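Long-range contacts in threonine phosphate decarboxylase-like enzyme (Sulfurospirillum multivorans, PDB 6OUX), which decarboxylates L-serine O-phosphate to ethanolamine O-phosphate with the help of pyridoxal phosphate, a step in norcobamide biosynthesis: residues H27-E32 with G351-T356; K15-L20 with K36-L41. One frame throughout, in Å; residues are numbered along the deposited sequence.

Interaction 1: H27-E32 with G351-T356; sequences HSPSME and GIYVRT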
loop_
_atom_site.group_PDB
_atom_site.type_symbol
_atom_site.label_atom_id
_atom_site.label_comp_id
_atom_site.label_asym_id
_atom_site.label_seq_id
_atom_site.Cartn_x
_atom_site.Cartn_y
_atom_site.Cartn_z
ATOM N N HIS A 27 -4.168 18.210 -2.072
ATOM C CA HIS A 27 -3.383 19.298 -2.718
ATOM C C HIS A 27 -3.651 19.374 -4.219
ATOM O O HIS A 27 -3.044 18.625 -4.999
ATOM C CB HIS A 27 -1.890 19.098 -2.543
ATOM C CG HIS A 27 -1.460 19.006 -1.123
ATOM N ND1 HIS A 27 -1.412 17.813 -0.444
ATOM C CD2 HIS A 27 -1.029 19.953 -0.256
ATOM C CE1 HIS A 27 -0.961 18.029 0.782
ATOM N NE2 HIS A 27 -0.731 19.318 0.923
ATOM N N SER A 28 -4.526 20.287 -4.601
ATOM C CA SER A 28 -4.769 20.594 -6.004
ATOM C C SER A 28 -4.615 22.096 -6.246
ATOM O O SER A 28 -5.426 22.922 -5.760
ATOM C CB SER A 28 -6.167 20.168 -6.413
ATOM O OG SER A 28 -6.340 20.254 -7.841
ATOM N N PRO A 29 -3.567 22.479 -6.951
ATOM C CA PRO A 29 -2.495 21.621 -7.519
ATOM C C PRO A 29 -1.555 20.957 -6.494
ATOM O O PRO A 29 -1.530 21.344 -5.296
ATOM C CB PRO A 29 -1.723 22.577 -8.411
ATOM C CG PRO A 29 -2.012 23.959 -7.851
ATOM C CD PRO A 29 -3.420 23.890 -7.334
ATOM N N SER A 30 -0.770 19.995 -6.971
ATOM C CA SER A 30 0.090 19.216 -6.110
ATOM C C SER A 30 1.169 20.095 -5.607
ATOM O O SER A 30 1.546 21.026 -6.285
ATOM C CB SER A 30 0.733 18.045 -6.873
ATOM O OG SER A 30 1.933 18.449 -7.527
ATOM N N MET A 31 1.684 19.787 -4.426
ATOM C CA MET A 31 2.835 20.483 -3.856
ATOM C C MET A 31 4.125 20.392 -4.671
ATOM O O MET A 31 4.928 21.330 -4.669
ATOM C CB MET A 31 3.168 19.940 -2.472
ATOM C CG MET A 31 3.658 21.023 -1.557
ATOM S SD MET A 31 2.274 21.973 -0.889
ATOM C CE MET A 31 2.839 21.978 0.792
ATOM N N GLU A 32 4.338 19.258 -5.315
ATOM C CA GLU A 32 5.503 19.049 -6.168
ATOM C C GLU A 32 5.432 19.995 -7.379
ATOM O O GLU A 32 6.448 20.536 -7.811
ATOM C CB GLU A 32 5.556 17.581 -6.611
ATOM C CG GLU A 32 5.682 16.579 -5.451
ATOM C CD GLU A 32 4.365 15.973 -4.940
ATOM O OE1 GLU A 32 3.293 16.624 -5.034
ATOM O OE2 GLU A 32 4.409 14.829 -4.420
ATOM N N GLY A 351 2.399 32.535 2.974
ATOM C CA GLY A 351 2.760 31.136 2.880
ATOM C C GLY A 351 1.735 30.088 3.395
ATOM O O GLY A 351 2.107 28.990 3.814
ATOM N N ILE A 352 0.463 30.421 3.337
ATOM C CA ILE A 352 -0.589 29.524 3.834
ATOM C C ILE A 352 -1.280 28.882 2.658
ATOM O O ILE A 352 -1.821 29.633 1.827
ATOM C CB ILE A 352 -1.594 30.313 4.671
ATOM C CG1 ILE A 352 -0.881 30.849 5.955
ATOM C CG2 ILE A 352 -2.765 29.427 5.065
ATOM C CD1 ILE A 352 -1.700 31.785 6.820
ATOM N N TYR A 353 -1.302 27.526 2.611
ATOM C CA TYR A 353 -2.065 26.760 1.569
ATOM C C TYR A 353 -3.397 26.204 2.092
ATOM O O TYR A 353 -3.408 25.511 3.114
ATOM C CB TYR A 353 -1.250 25.582 1.078
ATOM C CG TYR A 353 -1.594 25.053 -0.277
ATOM C CD1 TYR A 353 -2.469 25.725 -1.147
ATOM C CD2 TYR A 353 -1.008 23.898 -0.719
ATOM C CE1 TYR A 353 -2.772 25.211 -2.406
ATOM C CE2 TYR A 353 -1.305 23.403 -1.978
ATOM C CZ TYR A 353 -2.173 24.075 -2.817
ATOM O OH TYR A 353 -2.462 23.575 -4.077
ATOM N N VAL A 354 -4.498 26.553 1.429
ATOM C CA VAL A 354 -5.826 26.011 1.760
ATOM C C VAL A 354 -6.441 25.453 0.469
ATOM O O VAL A 354 -5.895 25.665 -0.620
ATOM C CB VAL A 354 -6.761 27.029 2.459
ATOM C CG1 VAL A 354 -6.091 27.631 3.663
ATOM C CG2 VAL A 354 -7.274 28.142 1.526
ATOM N N ARG A 355 -7.520 24.683 0.599
ATOM C CA ARG A 355 -8.049 23.855 -0.495
ATOM C C ARG A 355 -9.293 24.547 -1.053
ATOM O O ARG A 355 -10.265 24.868 -0.320
ATOM C CB ARG A 355 -8.301 22.389 0.030
ATOM C CG ARG A 355 -8.842 21.309 -0.937
ATOM C CD ARG A 355 -7.948 21.264 -2.146
ATOM N NE ARG A 355 -8.124 20.140 -3.058
ATOM C CZ ARG A 355 -9.090 20.024 -3.976
ATOM N NH1 ARG A 355 -10.096 20.897 -4.038
ATOM N NH2 ARG A 355 -9.064 18.978 -4.805
ATOM N N THR A 356 -9.274 24.824 -2.342
ATOM C CA THR A 356 -10.510 25.279 -2.995
ATOM C C THR A 356 -11.644 24.237 -2.964
ATOM O O THR A 356 -11.410 23.005 -3.053
ATOM C CB THR A 356 -10.283 25.681 -4.459
ATOM O OG1 THR A 356 -11.470 26.292 -4.944
ATOM C CG2 THR A 356 -9.945 24.507 -5.363
HETATM O O HOH W 1 -6.560 24.736 -3.301
#
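Tyr-353 drives its ring into the bend of residues 27-31, overlapping His-27 and Met-31 along its CD2-CE2 bond and reaching Pro-29 with its hydroxyl. With CG anti to the backbone N (chi1 -157°), the ring stands off strand 352-356, and Tyr-353 OH donates to Pro-29 O over 2.7 Å. It lies in the carbonyl plane, on a lone pair, at a C=O...OH angle of 132°. The peptide before Pro-29 is cis, and Pro-29 CD lies 3.4 Å from Tyr-353 OH, so the hydroxyl also touches the edge of the proline ring. His-27 CD2 meets Tyr-353 CE2 at 3.9 Å; the two rings cross obliquely, while the imidazole's NE2 is taken up by Asp-46. Met-31, bent at chi2 and chi3, slides past the ring in the opposite direction and puts SD 3.8 Å from Tyr-353 CD2, an oblique Met-aromatic contact. Further along the strand, Arg-355 has Ser-28 CB over one face of its guanidinium, 3.5 Å from NH2; Ser-28 OG is bonded to Asn-23 N. A water joins the backbones by donating to Ser-28 O and Val-354 O and accepting from Thr-356 N.

The guanidinium of Arg-355 is held in its orientation: NH1 gives an in-plane bond to Thr-356 O at 2.7 Å and a salt bridge to Asp-359, and NH2 binds Gly-25 O. This arginine and Arg-369, whose side chain lies about 4 Å from it at nearest atoms, probably bind O-phospho-L-serine. The tyrosine hydroxyl thus ties the loop to the strand, while the contacts of NH1 and NH2 would probably keep the guanidinium in one orientation, with Asp-359 likely to temper its charge.

Interaction 2: K15-L20 with K36-L41; sequences KAFHAL and KMFPTL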
loop_
_atom_site.group_PDB
_atom_site.type_symbol
_atom_site.label_atom_id
_atom_site.label_comp_id
_atom_site.label_asym_id
_atom_site.label_seq_id
_atom_site.Cartn_x
_atom_site.Cartn_y
_atom_site.Cartn_z
ATOM N N LYS A 15 -3.094 33.221 -12.410
ATOM C CA LYS A 15 -3.247 32.571 -13.710
ATOM C C LYS A 15 -2.310 31.405 -13.887
ATOM O O LYS A 15 -2.738 30.335 -14.370
ATOM C CB LYS A 15 -3.093 33.572 -14.883
ATOM C CG LYS A 15 -4.331 34.445 -15.043
ATOM C CD LYS A 15 -4.261 35.160 -16.374
ATOM C CE LYS A 15 -5.233 36.332 -16.455
ATOM N NZ LYS A 15 -5.578 36.468 -17.891
ATOM N N ALA A 16 -1.026 31.585 -13.531
ATOM C CA ALA A 16 -0.047 30.485 -13.646
ATOM C C ALA A 16 -0.467 29.339 -12.721
ATOM O O ALA A 16 -0.419 28.153 -13.081
ATOM C CB ALA A 16 1.334 30.993 -13.254
ATOM N N PHE A 17 -0.898 29.700 -11.519
ATOM C CA PHE A 17 -1.310 28.689 -10.511
ATOM C C PHE A 17 -2.458 27.753 -11.045
ATOM O O PHE A 17 -2.352 26.515 -11.021
ATOM C CB PHE A 17 -1.630 29.463 -9.217
ATOM C CG PHE A 17 -2.255 28.648 -8.119
ATOM C CD1 PHE A 17 -1.464 27.989 -7.184
ATOM C CD2 PHE A 17 -3.641 28.585 -7.982
ATOM C CE1 PHE A 17 -2.055 27.286 -6.155
ATOM C CE2 PHE A 17 -4.226 27.859 -6.937
ATOM C CZ PHE A 17 -3.418 27.202 -6.052
ATOM N N HIS A 18 -3.498 28.351 -11.619
ATOM C CA HIS A 18 -4.510 27.601 -12.398
ATOM C C HIS A 18 -4.026 26.782 -13.599
ATOM O O HIS A 18 -4.562 25.721 -13.880
ATOM C CB HIS A 18 -5.590 28.542 -12.892
ATOM C CG HIS A 18 -6.516 29.036 -11.817
ATOM N ND1 HIS A 18 -6.606 28.460 -10.563
ATOM C CD2 HIS A 18 -7.431 30.035 -11.833
ATOM C CE1 HIS A 18 -7.524 29.094 -9.853
ATOM N NE2 HIS A 18 -8.047 30.046 -10.607
ATOM N N ALA A 19 -3.067 27.267 -14.352
ATOM C CA ALA A 19 -2.520 26.465 -15.470
ATOM C C ALA A 19 -2.082 25.058 -15.015
ATOM O O ALA A 19 -2.095 24.109 -15.814
ATOM C CB ALA A 19 -1.327 27.172 -16.123
ATOM N N LEU A 20 -1.656 24.940 -13.750
ATOM C CA LEU A 20 -1.132 23.667 -13.221
ATOM C C LEU A 20 -2.151 22.511 -13.191
ATOM O O LEU A 20 -3.359 22.732 -13.039
ATOM C CB LEU A 20 -0.566 23.886 -11.832
ATOM C CG LEU A 20 0.678 24.726 -11.815
ATOM C CD1 LEU A 20 0.948 25.185 -10.395
ATOM C CD2 LEU A 20 1.844 23.913 -12.362
ATOM N N LYS A 36 8.026 23.529 -8.565
ATOM C CA LYS A 36 8.678 23.779 -9.870
ATOM C C LYS A 36 8.161 25.074 -10.513
ATOM O O LYS A 36 8.960 25.911 -10.901
ATOM C CB LYS A 36 8.679 22.565 -10.824
ATOM C CG LYS A 36 7.335 22.010 -11.269
ATOM C CD LYS A 36 7.538 20.777 -12.149
ATOM C CE LYS A 36 7.900 19.550 -11.317
ATOM N NZ LYS A 36 8.795 18.627 -12.064
ATOM N N MET A 37 6.847 25.282 -10.556
ATOM C CA MET A 37 6.291 26.559 -11.067
ATOM C C MET A 37 6.710 27.775 -10.226
ATOM O O MET A 37 7.018 28.831 -10.760
ATOM C CB MET A 37 4.756 26.495 -11.167
ATOM C CG MET A 37 4.080 27.716 -11.799
ATOM S SD MET A 37 4.536 27.916 -13.554
ATOM C CE MET A 37 3.026 27.363 -14.366
ATOM N N PHE A 38 6.719 27.655 -8.910
ATOM C CA PHE A 38 7.067 28.815 -8.085
ATOM C C PHE A 38 8.194 28.465 -7.144
ATOM O O PHE A 38 7.964 28.260 -5.944
ATOM C CB PHE A 38 5.848 29.305 -7.313
ATOM C CG PHE A 38 4.669 29.596 -8.184
ATOM C CD1 PHE A 38 4.670 30.703 -9.020
ATOM C CD2 PHE A 38 3.568 28.754 -8.179
ATOM C CE1 PHE A 38 3.559 30.988 -9.792
ATOM C CE2 PHE A 38 2.461 29.031 -8.946
ATOM C CZ PHE A 38 2.448 30.151 -9.755
ATOM N N PRO A 39 9.431 28.413 -7.678
ATOM C CA PRO A 39 10.503 27.805 -6.865
ATOM C C PRO A 39 10.918 28.643 -5.671
ATOM O O PRO A 39 11.385 28.108 -4.683
ATOM C CB PRO A 39 11.663 27.586 -7.870
ATOM C CG PRO A 39 11.278 28.296 -9.142
ATOM C CD PRO A 39 9.957 29.022 -8.916
ATOM N N THR A 40 10.724 29.942 -5.744
ATOM C CA THR A 40 10.930 30.793 -4.597
ATOM C C THR A 40 9.755 30.820 -3.585
ATOM O O THR A 40 9.891 31.465 -2.543
ATOM C CB THR A 40 11.152 32.234 -5.059
ATOM O OG1 THR A 40 10.015 32.633 -5.811
ATOM C CG2 THR A 40 12.413 32.344 -5.959
ATOM N N LEU A 41 8.620 30.150 -3.888
ATOM C CA LEU A 41 7.412 30.166 -3.011
ATOM C C LEU A 41 7.623 29.313 -1.775
ATOM O O LEU A 41 7.746 28.099 -1.885
ATOM C CB LEU A 41 6.186 29.599 -3.755
ATOM C CG LEU A 41 4.850 29.507 -3.029
ATOM C CD1 LEU A 41 4.344 30.851 -2.560
ATOM C CD2 LEU A 41 3.841 28.874 -3.963
#
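The ring of Phe-38 is the main bump, and it enters end-on where helix 11-19 presents the small Ala-16. Its leading atom, Phe-38 CZ, comes to 3.8 Å from Ala-16 CB, and Phe-17 N sits at the ring edge, near the ring plane. Beside it Phe-38 CE2 lies 4.1 Å from Phe-17 CB. Phe-17 itself, CG anti to its backbone N, sends its ring on to Ile-343 and Leu-347 of helix 339-350, so what it offers here is mostly backbone and CB. A second bump is Met-37: the fork of Leu-20 straddles its CB, with Leu-20 CD1 and CD2 each 4.1 Å from Met-37 CB. Bends at chi2 and chi3 then curl the methionine round so that Met-37 CE reaches 3.8 Å from Ala-16 O, while CG rides over one face of the Phe-38 ring, offset toward the rim. The ring of Phe-13, outside the two segments, stacks with that of Phe-38.

An alanine in place of Phe-38 would probably loosen the seam between the helices, since the ring that meets Ala-16, Phe-17 and Phe-13 would be gone.

Carried by apolar side chains, the contact joins the C-terminal end of helix 11-19 to the end of helix 31-37 and Phe-38, the first residue of a type I turn that runs to Leu-41: two consecutive helices packed together in the N-terminal part of a probable class-II PLP-dependent aminotransferase family member.

From the N terminus, helix 11-19 comes first, and interaction 2 closes a short loop when residues 36-41 return to it after fifteen intervening residues. Residues 27-32 lie on that loop, but their partner in interaction 1 is strand 352-356, more than three hundred residues on, so the two contacts cross along the chain. They also touch in space: Phe-17 CZ packs 3.6 Å from Pro-29 CD and 4.2 Å from Tyr-353 CE1. Both draw on helix 31-37, one at its start and one at its end. Together they bind the N-terminal helices to the mixed sheet containing strand 352-356, the strand that carries Arg-355.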